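Local coordinates for fluvirucin B1 DH domain from module 1 (Actinomadura vulgaris, PDB 6OBV), which probably dehydrates a beta-hydroxyacyl polyketide intermediate to an alpha,beta-unsaturated one during fluvirucin B1 biosynthesis, at residues 35-40 against 86-91; 120-125 against 129-134. All coordinates share one frame; numbering follows the deposited sequence.

Interaction 1: 35-40 against 86-91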
ATOM      1  N   VAL A  35      -4.519  -9.198   4.687  1.00 36.63           N
ATOM      2  CA  VAL A  35      -3.930 -10.448   4.216  1.00 37.08           C
ATOM      3  C   VAL A  35      -3.579 -11.268   5.444  1.00 35.24           C
ATOM      4  O   VAL A  35      -2.864 -10.780   6.332  1.00 31.09           O
ATOM      5  CB  VAL A  35      -2.670 -10.220   3.355  1.00 36.81           C
ATOM      6  CG1 VAL A  35      -2.076 -11.558   2.906  1.00 38.72           C
ATOM      7  CG2 VAL A  35      -2.958  -9.323   2.154  1.00 32.80           C
ATOM      8  N   ASP A  36      -4.073 -12.507   5.495  1.00 32.93           N
ATOM      9  CA  ASP A  36      -3.800 -13.412   6.615  1.00 39.70           C
ATOM     10  C   ASP A  36      -2.599 -14.285   6.268  1.00 40.62           C
ATOM     11  O   ASP A  36      -2.725 -15.359   5.682  1.00 43.20           O
ATOM     12  CB  ASP A  36      -5.020 -14.260   6.951  1.00 49.13           C
ATOM     13  CG  ASP A  36      -4.772 -15.179   8.144  1.00 64.80           C
ATOM     14  OD1 ASP A  36      -4.030 -14.766   9.064  1.00 67.55           O
ATOM     15  OD2 ASP A  36      -5.332 -16.300   8.175  1.00 75.12           O
ATOM     16  N   HIS A  37      -1.418 -13.820   6.659  1.00 38.33           N
ATOM     17  CA  HIS A  37      -0.162 -14.476   6.364  1.00 32.99           C
ATOM     18  C   HIS A  37       0.828 -14.019   7.421  1.00 31.74           C
ATOM     19  O   HIS A  37       0.718 -12.888   7.900  1.00 36.90           O
ATOM     20  CB  HIS A  37       0.322 -14.107   4.956  1.00 35.49           C
ATOM     21  CG  HIS A  37       1.513 -14.892   4.504  1.00 36.69           C
ATOM     22  ND1 HIS A  37       2.804 -14.508   4.786  1.00 32.04           N
ATOM     23  CD2 HIS A  37       1.606 -16.042   3.797  1.00 32.48           C
ATOM     24  CE1 HIS A  37       3.645 -15.391   4.276  1.00 30.52           C
ATOM     25  NE2 HIS A  37       2.944 -16.327   3.662  1.00 37.26           N
ATOM     26  N   PRO A  38       1.783 -14.869   7.834  1.00 33.13           N
ATOM     27  CA  PRO A  38       2.709 -14.458   8.912  1.00 29.32           C
ATOM     28  C   PRO A  38       3.656 -13.327   8.541  1.00 29.06           C
ATOM     29  O   PRO A  38       4.160 -12.644   9.440  1.00 28.32           O
ATOM     30  CB  PRO A  38       3.485 -15.751   9.221  1.00 34.59           C
ATOM     31  CG  PRO A  38       2.567 -16.863   8.802  1.00 28.45           C
ATOM     32  CD  PRO A  38       1.862 -16.321   7.569  1.00 37.56           C
ATOM     33  N   MET A  39       3.936 -13.099   7.259  1.00 25.42           N
ATOM     34  CA  MET A  39       4.896 -12.076   6.884  1.00 25.50           C
ATOM     35  C   MET A  39       4.272 -10.907   6.150  1.00 28.38           C
ATOM     36  O   MET A  39       4.902  -9.847   6.077  1.00 28.99           O
ATOM     37  CB  MET A  39       6.010 -12.669   6.001  1.00 25.21           C
ATOM     38  CG  MET A  39       6.701 -13.870   6.611  1.00 32.54           C
ATOM     39  SD  MET A  39       8.228 -14.322   5.751  1.00 33.22           S
ATOM     40  CE  MET A  39       7.606 -15.017   4.247  1.00 29.73           C
ATOM     41  N   LEU A  40       3.067 -11.078   5.603  1.00 21.21           N
ATOM     42  CA  LEU A  40       2.350 -10.020   4.897  1.00 30.41           C
ATOM     43  C   LEU A  40       1.000  -9.794   5.553  1.00 31.74           C
ATOM     44  O   LEU A  40       0.280 -10.757   5.832  1.00 29.52           O
ATOM     45  CB  LEU A  40       2.126 -10.376   3.436  1.00 28.51           C
ATOM     46  CG  LEU A  40       3.387 -10.659   2.655  1.00 23.10           C
ATOM     47  CD1 LEU A  40       2.963 -11.398   1.432  1.00 18.46           C
ATOM     48  CD2 LEU A  40       4.118  -9.341   2.325  1.00 30.14           C
ATOM     49  N   ALA A  86       6.478 -14.361  -2.898  1.00 22.72           N
ATOM     50  CA  ALA A  86       5.999 -14.216  -4.262  1.00 22.98           C
ATOM     51  C   ALA A  86       4.755 -15.071  -4.504  1.00 28.63           C
ATOM     52  O   ALA A  86       3.807 -14.633  -5.163  1.00 25.56           O
ATOM     53  CB  ALA A  86       7.123 -14.588  -5.239  1.00 22.59           C
ATOM     54  N   VAL A  87       4.729 -16.294  -3.976  1.00 23.90           N
ATOM     55  CA  VAL A  87       3.571 -17.151  -4.212  1.00 22.69           C
ATOM     56  C   VAL A  87       2.339 -16.607  -3.493  1.00 26.59           C
ATOM     57  O   VAL A  87       1.237 -16.583  -4.058  1.00 33.04           O
ATOM     58  CB  VAL A  87       3.894 -18.597  -3.806  1.00 21.09           C
ATOM     59  CG1 VAL A  87       2.593 -19.384  -3.649  1.00 33.31           C
ATOM     60  CG2 VAL A  87       4.783 -19.245  -4.874  1.00 23.84           C
ATOM     61  N   ARG A  88       2.503 -16.140  -2.251  1.00 22.48           N
ATOM     62  CA  ARG A  88       1.367 -15.572  -1.533  1.00 20.82           C
ATOM     63  C   ARG A  88       0.781 -14.374  -2.275  1.00 27.08           C
ATOM     64  O   ARG A  88      -0.443 -14.201  -2.324  1.00 30.19           O
ATOM     65  CB  ARG A  88       1.782 -15.176  -0.119  1.00 30.56           C
ATOM     66  CG  ARG A  88       0.615 -14.770   0.784  1.00 29.56           C
ATOM     67  CD  ARG A  88      -0.511 -15.765   0.671  1.00 31.87           C
ATOM     68  NE  ARG A  88      -1.666 -15.389   1.495  1.00 39.10           N
ATOM     69  CZ  ARG A  88      -2.602 -14.516   1.132  1.00 36.62           C
ATOM     70  NH1 ARG A  88      -2.540 -13.916  -0.049  1.00 31.20           N
ATOM     71  NH2 ARG A  88      -3.611 -14.245   1.949  1.00 45.31           N
ATOM     72  N   ALA A  89       1.634 -13.537  -2.874  1.00 26.06           N
ATOM     73  CA  ALA A  89       1.102 -12.425  -3.656  1.00 27.22           C
ATOM     74  C   ALA A  89       0.387 -12.938  -4.897  1.00 27.00           C
ATOM     75  O   ALA A  89      -0.658 -12.408  -5.286  1.00 30.11           O
ATOM     76  CB  ALA A  89       2.223 -11.461  -4.033  1.00 22.94           C
ATOM     77  N   GLY A  90       0.917 -13.999  -5.508  1.00 28.03           N
ATOM     78  CA  GLY A  90       0.207 -14.629  -6.606  1.00 28.49           C
ATOM     79  C   GLY A  90      -1.205 -15.058  -6.251  1.00 29.75           C
ATOM     80  O   GLY A  90      -2.133 -14.869  -7.044  1.00 34.61           O
ATOM     81  N   ASP A  91      -1.388 -15.677  -5.074  1.00 29.11           N
ATOM     82  CA  ASP A  91      -2.734 -16.084  -4.667  1.00 31.16           C
ATOM     83  C   ASP A  91      -3.674 -14.896  -4.578  1.00 34.25           C
ATOM     84  O   ASP A  91      -4.874 -15.023  -4.841  1.00 33.37           O
ATOM     85  CB  ASP A  91      -2.719 -16.763  -3.302  1.00 36.97           C
ATOM     86  CG  ASP A  91      -1.892 -17.991  -3.284  1.00 42.15           C
ATOM     87  OD1 ASP A  91      -1.702 -18.583  -4.364  1.00 45.93           O
ATOM     88  OD2 ASP A  91      -1.421 -18.348  -2.185  1.00 42.73           O
TER

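Interaction 2: 120-125 against 129-134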
ATOM      1  N   ALA A 120       5.406  -6.386  -5.003  1.00 29.82           N
ATOM      2  CA  ALA A 120       4.672  -5.673  -6.035  1.00 29.01           C
ATOM      3  C   ALA A 120       4.319  -6.630  -7.167  1.00 29.81           C
ATOM      4  O   ALA A 120       5.160  -7.421  -7.603  1.00 28.38           O
ATOM      5  CB  ALA A 120       5.494  -4.497  -6.560  1.00 29.29           C
ATOM      6  N   VAL A 121       3.067  -6.564  -7.624  1.00 30.71           N
ATOM      7  CA  VAL A 121       2.543  -7.428  -8.679  1.00 30.01           C
ATOM      8  C   VAL A 121       1.901  -6.541  -9.743  1.00 31.75           C
ATOM      9  O   VAL A 121       1.073  -5.685  -9.421  1.00 32.60           O
ATOM     10  CB  VAL A 121       1.518  -8.437  -8.123  1.00 35.03           C
ATOM     11  CG1 VAL A 121       0.929  -9.266  -9.236  1.00 37.78           C
ATOM     12  CG2 VAL A 121       2.166  -9.335  -7.072  1.00 32.97           C
ATOM     13  N   THR A 122       2.274  -6.741 -11.002  1.00 28.43           N
ATOM     14  CA  THR A 122       1.740  -5.883 -12.050  1.00 28.72           C
ATOM     15  C   THR A 122       0.353  -6.353 -12.493  1.00 36.43           C
ATOM     16  O   THR A 122      -0.134  -7.424 -12.118  1.00 37.63           O
ATOM     17  CB  THR A 122       2.672  -5.845 -13.263  1.00 29.13           C
ATOM     18  OG1 THR A 122       2.787  -7.167 -13.811  1.00 33.19           O
ATOM     19  CG2 THR A 122       4.080  -5.320 -12.888  1.00 24.94           C
ATOM     20  N   ALA A 123      -0.299  -5.514 -13.294  1.00 38.07           N
ATOM     21  CA  ALA A 123      -1.469  -5.970 -14.023  1.00 37.88           C
ATOM     22  C   ALA A 123      -1.049  -7.083 -14.969  1.00 41.20           C
ATOM     23  O   ALA A 123       0.080  -7.100 -15.471  1.00 38.77           O
ATOM     24  CB  ALA A 123      -2.106  -4.821 -14.810  1.00 33.76           C
ATOM     25  N   ALA A 124      -1.956  -8.026 -15.201  1.00 38.17           N
ATOM     26  CA  ALA A 124      -1.663  -9.113 -16.123  1.00 37.08           C
ATOM     27  C   ALA A 124      -1.682  -8.605 -17.558  1.00 41.01           C
ATOM     28  O   ALA A 124      -2.508  -7.761 -17.923  1.00 47.51           O
ATOM     29  CB  ALA A 124      -2.674 -10.243 -15.956  1.00 34.18           C
ATOM     30  N   GLY A 125      -0.766  -9.122 -18.378  1.00 40.08           N
ATOM     31  CA  GLY A 125      -0.776  -8.766 -19.785  1.00 51.96           C
ATOM     32  C   GLY A 125      -1.894  -9.438 -20.557  1.00 54.28           C
ATOM     33  O   GLY A 125      -2.856  -9.940 -19.968  1.00 51.35           O
ATOM     34  N   ARG A 129      -0.041 -13.257 -17.657  1.00 36.28           N
ATOM     35  CA  ARG A 129       1.163 -13.326 -16.849  1.00 35.53           C
ATOM     36  C   ARG A 129       1.382 -11.990 -16.148  1.00 31.81           C
ATOM     37  O   ARG A 129       1.099 -10.928 -16.708  1.00 36.45           O
ATOM     38  CB  ARG A 129       2.373 -13.704 -17.719  1.00 36.37           C
ATOM     39  CG  ARG A 129       2.320 -15.170 -18.215  1.00 38.36           C
ATOM     40  CD  ARG A 129       3.254 -15.483 -19.396  1.00 35.43           C
ATOM     41  NE  ARG A 129       4.645 -15.481 -18.969  1.00 35.82           N
ATOM     42  CZ  ARG A 129       5.480 -14.478 -19.225  1.00 41.53           C
ATOM     43  NH1 ARG A 129       5.044 -13.428 -19.916  1.00 42.22           N
ATOM     44  NH2 ARG A 129       6.737 -14.513 -18.798  1.00 34.90           N
ATOM     45  N   ARG A 130       1.852 -12.061 -14.904  1.00 29.15           N
ATOM     46  CA  ARG A 130       2.089 -10.895 -14.059  1.00 32.66           C
ATOM     47  C   ARG A 130       3.547 -10.861 -13.626  1.00 31.16           C
ATOM     48  O   ARG A 130       4.149 -11.910 -13.355  1.00 28.97           O
ATOM     49  CB  ARG A 130       1.202 -10.913 -12.812  1.00 25.04           C
ATOM     50  CG  ARG A 130      -0.284 -10.840 -13.083  1.00 38.80           C
ATOM     51  CD  ARG A 130      -1.037 -10.776 -11.770  1.00 33.30           C
ATOM     52  NE  ARG A 130      -2.499 -10.779 -11.906  1.00 29.34           N
ATOM     53  CZ  ARG A 130      -3.253  -9.688 -11.827  1.00 37.70           C
ATOM     54  NH1 ARG A 130      -2.692  -8.490 -11.655  1.00 39.59           N
ATOM     55  NH2 ARG A 130      -4.565  -9.792 -11.933  1.00 44.54           N
ATOM     56  N   GLU A 131       4.114  -9.655 -13.572  1.00 24.78           N
ATOM     57  CA  GLU A 131       5.456  -9.469 -13.048  1.00 29.25           C
ATOM     58  C   GLU A 131       5.362  -9.264 -11.543  1.00 35.17           C
ATOM     59  O   GLU A 131       4.421  -8.638 -11.045  1.00 39.17           O
ATOM     60  CB  GLU A 131       6.156  -8.275 -13.698  1.00 30.76           C
ATOM     61  CG  GLU A 131       6.709  -8.544 -15.068  1.00 40.55           C
ATOM     62  CD  GLU A 131       5.609  -8.603 -16.126  1.00 58.26           C
ATOM     63  OE1 GLU A 131       4.901  -7.583 -16.327  1.00 56.72           O
ATOM     64  OE2 GLU A 131       5.446  -9.681 -16.750  1.00 66.01           O
ATOM     65  N   VAL A 132       6.324  -9.829 -10.821  1.00 29.24           N
ATOM     66  CA  VAL A 132       6.362  -9.740  -9.369  1.00 29.64           C
ATOM     67  C   VAL A 132       7.769  -9.332  -8.985  1.00 27.34           C
ATOM     68  O   VAL A 132       8.733  -9.631  -9.699  1.00 28.67           O
ATOM     69  CB  VAL A 132       5.948 -11.066  -8.692  1.00 30.41           C
ATOM     70  CG1 VAL A 132       6.929 -12.170  -9.027  1.00 32.26           C
ATOM     71  CG2 VAL A 132       5.784 -10.898  -7.162  1.00 23.39           C
ATOM     72  N   ALA A 133       7.873  -8.580  -7.889  1.00 25.13           N
ATOM     73  CA  ALA A 133       9.141  -8.099  -7.361  1.00 27.48           C
ATOM     74  C   ALA A 133       9.012  -8.037  -5.847  1.00 30.41           C
ATOM     75  O   ALA A 133       7.929  -7.764  -5.334  1.00 32.93           O
ATOM     76  CB  ALA A 133       9.512  -6.721  -7.945  1.00 27.79           C
ATOM     77  N   VAL A 134      10.099  -8.338  -5.127  1.00 28.53           N
ATOM     78  CA  VAL A 134      10.135  -8.205  -3.667  1.00 22.09           C
ATOM     79  C   VAL A 134      11.196  -7.168  -3.309  1.00 25.49           C
ATOM     80  O   VAL A 134      12.360  -7.306  -3.702  1.00 23.66           O
ATOM     81  CB  VAL A 134      10.425  -9.541  -2.955  1.00 19.07           C
ATOM     82  CG1 VAL A 134      10.330  -9.366  -1.431  1.00 14.15           C
ATOM     83  CG2 VAL A 134       9.451 -10.630  -3.381  1.00 14.39           C
TER

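Interaction 1: 35-40 against 86-91
Arg88 lies against Val35, His37 and Leu40 in a packing contact between helix 79-92 and the loop that joins strands 33-34 and 40-45. No hydrogen bond crosses between residues 35-40 and 86-91. CG of Arg88 stands anti to the backbone N (chi1 -171°), and the chain then bends at chi2. The bend lays the CH2 groups beside the imidazole and carries the guanidinium on to Val35. CG of Arg88 comes within 3.4 Å of CD2 of His37. The ring and the guanidinium are nearly perpendicular, 86° apart, so the two planes do not stack. CD1 of Leu40 reaches the same CG of Arg88 at 4.2 Å. Farther out, CG1 of Val35 sits over one face of the guanidinium, 3.2 Å from NH2 of Arg88 and nearer its rim than its middle.

Dehydratase domains of this family have a double-hotdog fold, in which each half wraps a sheet round a long central helix. Helix 79-92 is probably that helix of the N-terminal half. Val35, Leu40 and Ala89 also pack on Leu54 of strand 52-58.

The polar ends have other partners. NH1 of Arg88 forms a salt bridge with Glu92. The imidazole is held at both nitrogens: NE2 of His37 bonds to Glu84, and ND1 of His37 accepts a bond of 3.1 Å from N of Met39, nearly straight at 167°.

Interaction 2: 120-125 against 129-134
Arg130 reaches across the loop end of a beta hairpin and bonds to the backbone of the opposing segment, 120-125. Strands 115-121 and 130-137 form this hairpin. Ala120 and Ala133 are a hydrogen-bonded antiparallel pair, with N of Ala120 2.9 Å from O of Ala133. Val121 and Val132 form the next, non-hydrogen-bonded pair, and their CG2 atoms touch on the face turned to helix 79-92.

From CB, the Arg130 chain runs extended as far as NE. CB of Arg130 lies near CG1 of Val121. CG of Arg130 meets CB of Ala124 at 3.8 Å. CD of Arg130 packs on CG1 of Val121 at 3.5 Å. NE of Arg130 passes CB of Ala124 and has no hydrogen-bond partner in the model, although the contact buries it. At the tip, NH1 of Arg130 donates to O of Thr122 at 2.8 Å, with 146° at the hydrogen. N of Ala124 lies over one face of the guanidinium.

Thr122 grips the other strand at two points. Its N donates to O of Glu131. Its OG1 accepts from N of Glu131 at 2.8 Å, placed there by a chi1 of 62° that sets OG1 between the backbone N and the carbonyl carbon. Beyond it, N of Gly125 donates to O of Arg129 at 3.1 Å.

Past the regular ladder, side chains from both segments, OG1 of Thr122 and NH1 of Arg130, thus take over part of the backbone pairing, and the hairpin stays bonded as far as Gly125.

Interaction 1 is partly buried and joins a loop to helix 79-92. Interaction 2 lies mostly at the surface and joins two neighbouring strands. Their chemistry differs accordingly. Residues 35-40 and 86-91 meet by van der Waals packing alone, whereas 120-125 and 129-134 are tied by hydrogen bonds. In each contact an arginine buries more area than any other residue. The guanidinium of Arg88 bonds outside its contact, while that of Arg130 bonds within it. The two contacts touch where CB of Ala89 meets CG2 of Val121 at 3.7 Å. There the helix of interaction 1 packs on the buried face of the hairpin of interaction 2.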